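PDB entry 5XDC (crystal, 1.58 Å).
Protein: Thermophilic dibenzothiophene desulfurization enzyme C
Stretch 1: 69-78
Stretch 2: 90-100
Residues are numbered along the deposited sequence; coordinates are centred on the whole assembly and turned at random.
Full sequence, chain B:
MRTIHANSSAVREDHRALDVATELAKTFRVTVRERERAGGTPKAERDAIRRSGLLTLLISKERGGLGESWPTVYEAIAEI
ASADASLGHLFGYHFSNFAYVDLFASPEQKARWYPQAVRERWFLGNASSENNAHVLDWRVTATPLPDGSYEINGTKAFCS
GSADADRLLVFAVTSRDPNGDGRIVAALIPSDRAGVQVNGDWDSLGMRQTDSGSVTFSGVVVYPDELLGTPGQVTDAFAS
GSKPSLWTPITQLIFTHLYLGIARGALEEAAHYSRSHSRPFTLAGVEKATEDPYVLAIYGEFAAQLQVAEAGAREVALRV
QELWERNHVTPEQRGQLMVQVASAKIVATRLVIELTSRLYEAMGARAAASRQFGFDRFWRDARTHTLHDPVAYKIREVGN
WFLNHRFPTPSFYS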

# COMPACT_ATOMS: atom_id res chain seq x y z
N SER B 69 -2.29 9.06 36.25
CA SER B 69 -1.57 7.95 35.66
C SER B 69 -1.12 8.29 34.23
O SER B 69 -1.64 9.21 33.60
CB SER B 69 -2.45 6.71 35.62
OG SER B 69 -3.52 6.94 34.71
N TRP B 70 -0.19 7.49 33.74
CA TRP B 70 0.25 7.64 32.36
C TRP B 70 -0.88 7.47 31.35
O TRP B 70 -0.94 8.26 30.39
CB TRP B 70 1.40 6.66 32.09
CG TRP B 70 2.72 7.18 32.53
CD1 TRP B 70 3.46 6.75 33.60
CD2 TRP B 70 3.48 8.22 31.90
NE1 TRP B 70 4.64 7.46 33.67
CE2 TRP B 70 4.67 8.38 32.65
CE3 TRP B 70 3.26 9.04 30.79
CZ2 TRP B 70 5.64 9.30 32.31
CZ3 TRP B 70 4.24 9.97 30.46
CH2 TRP B 70 5.40 10.10 31.22
N PRO B 71 -1.81 6.51 31.49
CA PRO B 71 -2.97 6.50 30.57
C PRO B 71 -3.67 7.84 30.44
O PRO B 71 -4.01 8.26 29.32
CB PRO B 71 -3.86 5.41 31.19
CG PRO B 71 -2.89 4.44 31.75
CD PRO B 71 -1.76 5.30 32.31
N THR B 72 -3.90 8.55 31.55
CA THR B 72 -4.51 9.87 31.50
C THR B 72 -3.62 10.87 30.77
O THR B 72 -4.10 11.67 29.95
CB THR B 72 -4.81 10.35 32.92
OG1 THR B 72 -5.76 9.44 33.51
CG2 THR B 72 -5.39 11.74 32.91
N VAL B 73 -2.33 10.88 31.09
CA VAL B 73 -1.38 11.77 30.42
C VAL B 73 -1.41 11.54 28.91
O VAL B 73 -1.53 12.48 28.13
CB VAL B 73 0.03 11.55 30.99
CG1 VAL B 73 1.05 12.34 30.18
CG2 VAL B 73 0.09 11.95 32.47
N TYR B 74 -1.29 10.28 28.50
CA TYR B 74 -1.25 9.98 27.07
C TYR B 74 -2.54 10.43 26.37
O TYR B 74 -2.49 10.97 25.26
CB TYR B 74 -1.00 8.49 26.86
CG TYR B 74 0.42 8.04 27.11
CD1 TYR B 74 1.48 8.57 26.37
CD2 TYR B 74 0.72 7.08 28.07
CE1 TYR B 74 2.79 8.16 26.59
CE2 TYR B 74 2.01 6.65 28.28
CZ TYR B 74 3.05 7.19 27.54
OH TYR B 74 4.34 6.78 27.76
N GLU B 75 -3.70 10.18 26.99
CA GLU B 75 -4.95 10.60 26.37
C GLU B 75 -5.02 12.12 26.25
O GLU B 75 -5.48 12.65 25.23
CB GLU B 75 -6.13 10.05 27.18
CG GLU B 75 -7.49 10.38 26.58
CD GLU B 75 -8.65 9.60 27.19
OE1 GLU B 75 -9.81 9.90 26.82
OE2 GLU B 75 -8.43 8.70 28.04
N ALA B 76 -4.53 12.83 27.27
CA ALA B 76 -4.53 14.29 27.24
C ALA B 76 -3.58 14.80 26.16
O ALA B 76 -3.89 15.78 25.47
CB ALA B 76 -4.13 14.85 28.60
N ILE B 77 -2.42 14.16 26.00
CA ILE B 77 -1.48 14.54 24.94
C ILE B 77 -2.15 14.42 23.58
O ILE B 77 -2.07 15.33 22.74
CB ILE B 77 -0.21 13.67 25.01
CG1 ILE B 77 0.63 14.00 26.24
CG2 ILE B 77 0.64 13.84 23.75
CD1 ILE B 77 1.69 12.98 26.57
N ALA B 78 -2.78 13.28 23.31
CA ALA B 78 -3.44 13.07 22.02
C ALA B 78 -4.55 14.09 21.81
O ALA B 78 -4.72 14.61 20.70
CB ALA B 78 -3.98 11.64 21.92
N LEU B 90 4.65 20.24 22.93
CA LEU B 90 5.24 20.90 24.09
C LEU B 90 4.77 20.24 25.38
O LEU B 90 5.57 19.94 26.27
CB LEU B 90 4.88 22.39 24.10
CG LEU B 90 5.54 23.27 23.03
CD1 LEU B 90 4.87 24.62 23.00
CD2 LEU B 90 7.03 23.37 23.31
N PHE B 91 3.47 20.00 25.46
CA PHE B 91 2.86 19.33 26.61
C PHE B 91 3.43 17.92 26.78
O PHE B 91 3.89 17.54 27.87
CB PHE B 91 1.35 19.36 26.39
CG PHE B 91 0.53 18.78 27.52
CD1 PHE B 91 0.31 19.50 28.68
CD2 PHE B 91 -0.09 17.55 27.36
CE1 PHE B 91 -0.47 18.98 29.69
CE2 PHE B 91 -0.88 17.02 28.38
CZ PHE B 91 -1.08 17.75 29.54
N GLY B 92 3.48 17.14 25.70
CA GLY B 92 4.03 15.79 25.78
C GLY B 92 5.49 15.77 26.20
O GLY B 92 5.90 14.96 27.04
N TYR B 93 6.31 16.67 25.62
CA TYR B 93 7.73 16.69 25.94
C TYR B 93 7.96 17.08 27.39
O TYR B 93 8.93 16.62 28.01
CB TYR B 93 8.47 17.68 25.04
CG TYR B 93 9.07 17.09 23.81
CD1 TYR B 93 8.28 16.82 22.69
CD2 TYR B 93 10.43 16.85 23.73
CE1 TYR B 93 8.84 16.30 21.53
CE2 TYR B 93 11.00 16.33 22.56
CZ TYR B 93 10.20 16.05 21.47
OH TYR B 93 10.73 15.53 20.29
N HIS B 94 7.11 17.93 27.94
CA HIS B 94 7.17 18.23 29.36
C HIS B 94 7.14 16.94 30.18
O HIS B 94 7.93 16.77 31.11
CB HIS B 94 6.01 19.15 29.74
CG HIS B 94 5.74 19.23 31.21
ND1 HIS B 94 6.36 20.15 32.03
CD2 HIS B 94 4.91 18.51 31.99
CE1 HIS B 94 5.92 19.98 33.27
NE2 HIS B 94 5.04 18.99 33.27
N PHE B 95 6.26 16.00 29.83
CA PHE B 95 6.21 14.75 30.57
C PHE B 95 7.38 13.82 30.26
O PHE B 95 7.79 13.04 31.12
CB PHE B 95 4.87 14.05 30.34
CG PHE B 95 3.72 14.81 30.93
CD1 PHE B 95 3.54 14.85 32.30
CD2 PHE B 95 2.90 15.57 30.14
CE1 PHE B 95 2.51 15.58 32.85
CE2 PHE B 95 1.88 16.31 30.68
CZ PHE B 95 1.68 16.32 32.05
N SER B 96 7.95 13.88 29.05
CA SER B 96 9.20 13.18 28.81
C SER B 96 10.30 13.71 29.71
O SER B 96 11.04 12.94 30.33
CB SER B 96 9.62 13.30 27.34
OG SER B 96 10.93 12.78 27.14
N ASN B 97 10.40 15.04 29.82
CA ASN B 97 11.40 15.65 30.70
C ASN B 97 11.13 15.28 32.15
O ASN B 97 12.06 14.90 32.88
CB ASN B 97 11.38 17.17 30.53
CG ASN B 97 11.73 17.61 29.10
OD1 ASN B 97 12.47 16.93 28.39
ND2 ASN B 97 11.20 18.75 28.69
N PHE B 98 9.87 15.34 32.56
CA PHE B 98 9.50 14.96 33.91
C PHE B 98 9.85 13.51 34.19
O PHE B 98 10.38 13.18 35.26
CB PHE B 98 8.01 15.19 34.13
CG PHE B 98 7.57 14.76 35.48
CD1 PHE B 98 7.68 15.62 36.56
CD2 PHE B 98 7.11 13.47 35.70
CE1 PHE B 98 7.30 15.22 37.82
CE2 PHE B 98 6.74 13.06 36.99
CZ PHE B 98 6.84 13.94 38.03
N ALA B 99 9.56 12.61 33.25
CA ALA B 99 9.89 11.21 33.44
C ALA B 99 11.38 11.02 33.68
O ALA B 99 11.77 10.23 34.55
CB ALA B 99 9.44 10.39 32.24
N TYR B 100 12.23 11.71 32.92
CA TYR B 100 13.66 11.58 33.13
C TYR B 100 14.03 12.02 34.55
O TYR B 100 14.78 11.33 35.25
CB TYR B 100 14.44 12.41 32.10
CG TYR B 100 15.89 12.05 32.08
CD1 TYR B 100 16.78 12.58 33.02
CD2 TYR B 100 16.39 11.13 31.16
CE1 TYR B 100 18.11 12.22 33.02
CE2 TYR B 100 17.71 10.77 31.15
CZ TYR B 100 18.58 11.30 32.10
OH TYR B 100 19.89 10.94 32.09

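The two stretches meet as a pair of roughly antiparallel helices held by apolar packing, mostly between side chains, with no hydrogen bond crossing between them. The axes of helix 70-78 and helix 90-100 approach to 9.5 Å at an angle of 153° between their N-to-C directions, and the contact buries 332 Å² summed over both sides. All the contacting residues are buried; Phe95 (61 Å²), Trp70 (55 Å²), Ile77 and Phe91 (52 Å² each) are the most covered. Because the helices run in roughly opposing senses, early residues of the first helix meet late residues of the second: Trp70 packs on Phe95 and Ala99, whereas Ile77 reaches Phe91 and Gly92.

The backbones do not keep an even spacing. The CA atoms of Val73 and Phe95 lie 8.2 Å apart, while those of Ile77 and Gly92 lie only 5.7 Å apart. Glycine suits this narrow point: Ile77 CD1 rests 3.7 Å from Gly92 CA, and a CB in ideal position on Gly92 would fall 3.5 Å from Ile77 CG2, a tight fit.

Two phenylalanine rings supply much of the remaining contact. Across the wider Val73-Phe95 spacing, Phe95, in the m rotamer, offers one ring face to Val73; Val73 CG1 sits 3.9 Å from the centroid of the Phe95 ring and 19° off its normal, the geometry of a CH-pi contact. The CA-to-CB bond of Phe91 points toward the first stretch, and in the t rotamer its ring places CE2 3.9 Å from Ala76 CB and CD2 3.8 Å from Ile77 CG1. Ala76 brings only a methyl, and its CB touches the ring directly.

Trp70 starts sideways, but its indole end comes nearer. The broad ring meets the second helix edge-on, spanning Phe95 and the compact methyl of Ala99, with Trp70 CZ2 4.0 Å from Ala99 CB and Trp70 CH2 4.1 Å from Phe95 CB.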